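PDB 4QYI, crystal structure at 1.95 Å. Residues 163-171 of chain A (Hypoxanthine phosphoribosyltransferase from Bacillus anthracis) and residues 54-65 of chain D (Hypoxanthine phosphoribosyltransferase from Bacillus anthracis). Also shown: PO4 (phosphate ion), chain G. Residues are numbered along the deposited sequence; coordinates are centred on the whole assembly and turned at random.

Chain A (163-171) AEKYRNLPF
Chain D 54-65: LIRHIKNDVTID

Two copies of one chain meet here through an irregular, mostly polar contact, in which one lysine–aspartate salt bridge, one asparagine inserted among backbone carbonyls and one bridging water join a loop of chain A to a turn and strand of chain D, burying 569 Å² in all. Chain A has no regular helix or strand; E164(A) (phi/psi 71/5) and Y166(A) (75/9) take positive phi, K165(A) between them is extended (-103/153), and a type I turn runs from Y166(A) to L169(A), closed by a weak bond from L169(A) N to Y166(A) O at 3.3 Å. In chain D a type I turn from I55(D) to I58(D), with I58(D) N to I55(D) O at 3.1 Å, leads through a loop into the strand 62-65. The register pairs K165(A) with T63(D) (CA to CA 6.0 Å) and N168(A) with R56(D) (CA to CA 5.1 Å).

N168(A) loses the most surface, 119 Å². Its CA-to-CB bond points toward chain D, and with chi1 p (64°) and chi2 -37° its amide ND2 gives weak hydrogen bonds to I58(D) O at 3.1 Å and N60(D) O at 3.3 Å; a short side chain with an NH2 group suits a site offering two carbonyls. ND2 also lies 3.7 Å from V62(D) CB, while N168(A) CB packs 4.0 Å from I55(D) CG1. Its backbone contributes too: R56(D) CA approaches N168(A) O at 3.6 Å in a nearly straight CA-H...O contact. Nearby, P170(A) CB rests 4.4 Å from CD of R56(D), whose side chain (m, t, m) offers its aliphatic part to the proline.

K165(A) starts sideways, but its long chain (t, t, t, p) carries NZ to D61(D) OD2 at 2.5 Å, a short, charged hydrogen bond; D61(D), chi1 t, also brings its carboxylate nearer than its sideways CB suggests.

R167(A) points its CB toward chain D and, m then t, t, lays CD 3.8 Å from I64(D) CG2, so its methylenes cover a buried isoleucine. Its guanidinium is held within chain A and by an ion: NH2 makes a salt bridge to E164(A) OE1 at 3.0 Å, with E164(A) folded m, m, and NH1 donates to phosphate O2 at 2.7 Å. A water links the backbones, donating to E164(A) O at 2.9 Å and V62(D) O at 2.6 Å and accepting from R167(A) N at 3.0 Å. I64(D) O is buried without a partner.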

# COMPACT_ATOMS: atom_id res chain seq x y z
N ALA A 163 -6.57 10.74 -12.49
CA ALA A 163 -7.48 9.80 -13.14
C ALA A 163 -6.90 8.38 -13.14
O ALA A 163 -6.93 7.68 -14.15
CB ALA A 163 -7.85 10.27 -14.54
N GLU A 164 -6.34 7.98 -11.99
CA GLU A 164 -5.75 6.65 -11.76
C GLU A 164 -4.42 6.41 -12.50
O GLU A 164 -3.88 5.30 -12.47
CB GLU A 164 -6.76 5.53 -12.08
CG GLU A 164 -8.06 5.59 -11.27
CD GLU A 164 -7.84 5.53 -9.75
OE1 GLU A 164 -6.80 5.02 -9.29
OE2 GLU A 164 -8.73 5.99 -9.01
N LYS A 165 -3.90 7.44 -13.15
CA LYS A 165 -2.65 7.35 -13.90
C LYS A 165 -1.49 7.99 -13.12
O LYS A 165 -1.69 8.82 -12.24
CB LYS A 165 -2.87 8.01 -15.28
CG LYS A 165 -1.69 8.01 -16.25
CD LYS A 165 -2.08 8.64 -17.58
CE LYS A 165 -0.95 8.58 -18.61
NZ LYS A 165 -0.59 7.21 -19.08
N TYR A 166 -0.28 7.50 -13.40
CA TYR A 166 0.97 8.01 -12.82
C TYR A 166 1.33 7.69 -11.37
O TYR A 166 2.31 8.23 -10.86
CB TYR A 166 1.08 9.52 -13.04
CG TYR A 166 1.04 9.94 -14.49
CD1 TYR A 166 2.01 9.50 -15.38
CD2 TYR A 166 0.08 10.83 -14.95
CE1 TYR A 166 1.99 9.89 -16.70
CE2 TYR A 166 0.05 11.24 -16.27
CZ TYR A 166 1.01 10.77 -17.14
OH TYR A 166 0.97 11.18 -18.46
N ARG A 167 0.60 6.81 -10.69
CA ARG A 167 0.95 6.47 -9.30
C ARG A 167 2.31 5.80 -9.21
O ARG A 167 2.92 5.81 -8.14
CB ARG A 167 -0.06 5.52 -8.67
CG ARG A 167 -1.47 6.07 -8.52
CD ARG A 167 -2.26 5.16 -7.60
NE ARG A 167 -3.69 5.45 -7.59
CZ ARG A 167 -4.30 6.34 -6.82
NH1 ARG A 167 -3.62 7.08 -5.95
NH2 ARG A 167 -5.60 6.49 -6.92
N ASN A 168 2.78 5.23 -10.31
CA ASN A 168 4.02 4.50 -10.30
C ASN A 168 5.29 5.30 -10.56
O ASN A 168 6.37 4.72 -10.59
CB ASN A 168 3.96 3.35 -11.29
CG ASN A 168 3.81 3.82 -12.71
OD1 ASN A 168 3.12 4.80 -12.99
ND2 ASN A 168 4.47 3.14 -13.62
N LEU A 169 5.19 6.61 -10.74
CA LEU A 169 6.41 7.40 -10.91
C LEU A 169 7.18 7.40 -9.59
O LEU A 169 6.59 7.52 -8.53
CB LEU A 169 6.09 8.84 -11.29
CG LEU A 169 5.24 9.03 -12.53
CD1 LEU A 169 5.03 10.51 -12.80
CD2 LEU A 169 5.86 8.37 -13.75
N PRO A 170 8.52 7.27 -9.64
CA PRO A 170 9.30 7.28 -8.41
C PRO A 170 9.59 8.69 -7.87
O PRO A 170 10.23 8.84 -6.82
CB PRO A 170 10.59 6.59 -8.81
CG PRO A 170 10.74 6.89 -10.27
CD PRO A 170 9.34 6.88 -10.81
N PHE A 171 9.09 9.70 -8.57
CA PHE A 171 9.26 11.10 -8.22
C PHE A 171 7.89 11.77 -8.31
O PHE A 171 6.92 11.15 -8.77
CB PHE A 171 10.23 11.78 -9.21
CG PHE A 171 9.84 11.59 -10.64
CD1 PHE A 171 8.91 12.44 -11.25
CD2 PHE A 171 10.38 10.55 -11.39
CE1 PHE A 171 8.53 12.25 -12.57
CE2 PHE A 171 10.02 10.37 -12.71
CZ PHE A 171 9.09 11.21 -13.30
N LEU D 54 7.76 -2.78 -6.68
CA LEU D 54 7.70 -3.35 -8.02
C LEU D 54 7.26 -2.34 -9.07
O LEU D 54 7.91 -2.19 -10.11
CB LEU D 54 6.72 -4.52 -8.02
CG LEU D 54 6.55 -5.29 -9.34
CD1 LEU D 54 7.82 -6.08 -9.65
CD2 LEU D 54 5.35 -6.22 -9.27
N ILE D 55 6.16 -1.64 -8.82
CA ILE D 55 5.63 -0.73 -9.82
C ILE D 55 6.55 0.44 -10.16
O ILE D 55 6.52 0.95 -11.28
CB ILE D 55 4.21 -0.24 -9.50
CG1 ILE D 55 4.19 0.70 -8.29
CG2 ILE D 55 3.30 -1.45 -9.31
CD1 ILE D 55 2.82 1.26 -8.01
N ARG D 56 7.38 0.84 -9.20
CA ARG D 56 8.30 1.95 -9.42
C ARG D 56 9.43 1.61 -10.39
O ARG D 56 10.12 2.50 -10.84
CB ARG D 56 8.83 2.50 -8.09
CG ARG D 56 7.78 3.36 -7.41
CD ARG D 56 8.29 3.98 -6.13
NE ARG D 56 8.33 2.99 -5.06
CZ ARG D 56 8.72 3.24 -3.82
NH1 ARG D 56 9.13 4.45 -3.48
NH2 ARG D 56 8.71 2.25 -2.92
N HIS D 57 9.61 0.33 -10.67
CA HIS D 57 10.60 -0.12 -11.62
C HIS D 57 9.98 -0.42 -12.97
O HIS D 57 10.69 -0.68 -13.91
CB HIS D 57 11.36 -1.35 -11.11
CG HIS D 57 12.32 -1.04 -10.01
ND1 HIS D 57 12.14 -1.45 -8.71
CD2 HIS D 57 13.46 -0.30 -10.02
CE1 HIS D 57 13.14 -1.01 -7.97
NE2 HIS D 57 13.95 -0.31 -8.73
N ILE D 58 8.65 -0.41 -13.04
CA ILE D 58 7.96 -0.66 -14.29
C ILE D 58 7.70 0.66 -15.01
O ILE D 58 7.04 1.57 -14.49
CB ILE D 58 6.65 -1.43 -14.07
CG1 ILE D 58 6.94 -2.82 -13.49
CG2 ILE D 58 5.88 -1.56 -15.38
CD1 ILE D 58 5.71 -3.55 -12.99
N LYS D 59 8.23 0.76 -16.22
CA LYS D 59 8.12 1.97 -17.03
C LYS D 59 6.80 2.10 -17.78
O LYS D 59 6.40 3.20 -18.16
CB LYS D 59 9.28 2.00 -18.02
CG LYS D 59 9.35 3.26 -18.86
CD LYS D 59 10.53 3.21 -19.84
CE LYS D 59 10.65 4.44 -20.73
NZ LYS D 59 11.77 4.31 -21.71
N ASN D 60 6.16 0.97 -18.03
CA ASN D 60 4.87 1.00 -18.72
C ASN D 60 3.87 1.84 -17.95
O ASN D 60 4.06 2.12 -16.76
CB ASN D 60 4.26 -0.41 -18.79
CG ASN D 60 5.17 -1.42 -19.47
OD1 ASN D 60 6.30 -1.65 -19.05
ND2 ASN D 60 4.63 -2.07 -20.49
N ASP D 61 2.80 2.24 -18.63
CA ASP D 61 1.72 2.95 -17.99
C ASP D 61 1.04 1.92 -17.07
O ASP D 61 0.50 0.92 -17.54
CB ASP D 61 0.76 3.50 -19.03
CG ASP D 61 -0.48 4.12 -18.40
OD1 ASP D 61 -0.69 3.95 -17.18
OD2 ASP D 61 -1.26 4.76 -19.14
N VAL D 62 1.09 2.17 -15.77
CA VAL D 62 0.52 1.25 -14.80
C VAL D 62 -0.64 1.84 -14.03
O VAL D 62 -0.59 2.99 -13.59
CB VAL D 62 1.59 0.81 -13.78
CG1 VAL D 62 0.95 0.05 -12.62
CG2 VAL D 62 2.66 -0.04 -14.44
N THR D 63 -1.70 1.05 -13.89
CA THR D 63 -2.86 1.43 -13.09
C THR D 63 -2.81 0.44 -11.94
O THR D 63 -2.61 -0.76 -12.16
CB THR D 63 -4.18 1.25 -13.87
OG1 THR D 63 -4.26 2.22 -14.92
CG2 THR D 63 -5.36 1.45 -12.96
N ILE D 64 -2.96 0.91 -10.71
CA ILE D 64 -2.93 -0.04 -9.60
C ILE D 64 -4.21 0.03 -8.79
O ILE D 64 -4.82 1.09 -8.68
CB ILE D 64 -1.67 0.07 -8.73
CG1 ILE D 64 -1.69 -1.03 -7.65
CG2 ILE D 64 -1.58 1.43 -8.07
CD1 ILE D 64 -0.35 -1.29 -7.00
N ASP D 65 -4.65 -1.12 -8.30
CA ASP D 65 -5.85 -1.17 -7.49
C ASP D 65 -5.61 -2.28 -6.49
O ASP D 65 -4.60 -3.02 -6.58
CB ASP D 65 -7.09 -1.41 -8.36
CG ASP D 65 -8.40 -1.02 -7.65
OD1 ASP D 65 -8.37 -0.55 -6.49
OD2 ASP D 65 -9.48 -1.13 -8.28
P PO4 G . -6.62 8.55 -3.42
O1 PO4 G . -7.63 7.42 -3.53
O2 PO4 G . -5.53 8.31 -4.43
O3 PO4 G . -7.23 9.90 -3.70
O4 PO4 G . -6.06 8.54 -2.01
O HOH W 1 -1.21 4.54 -11.55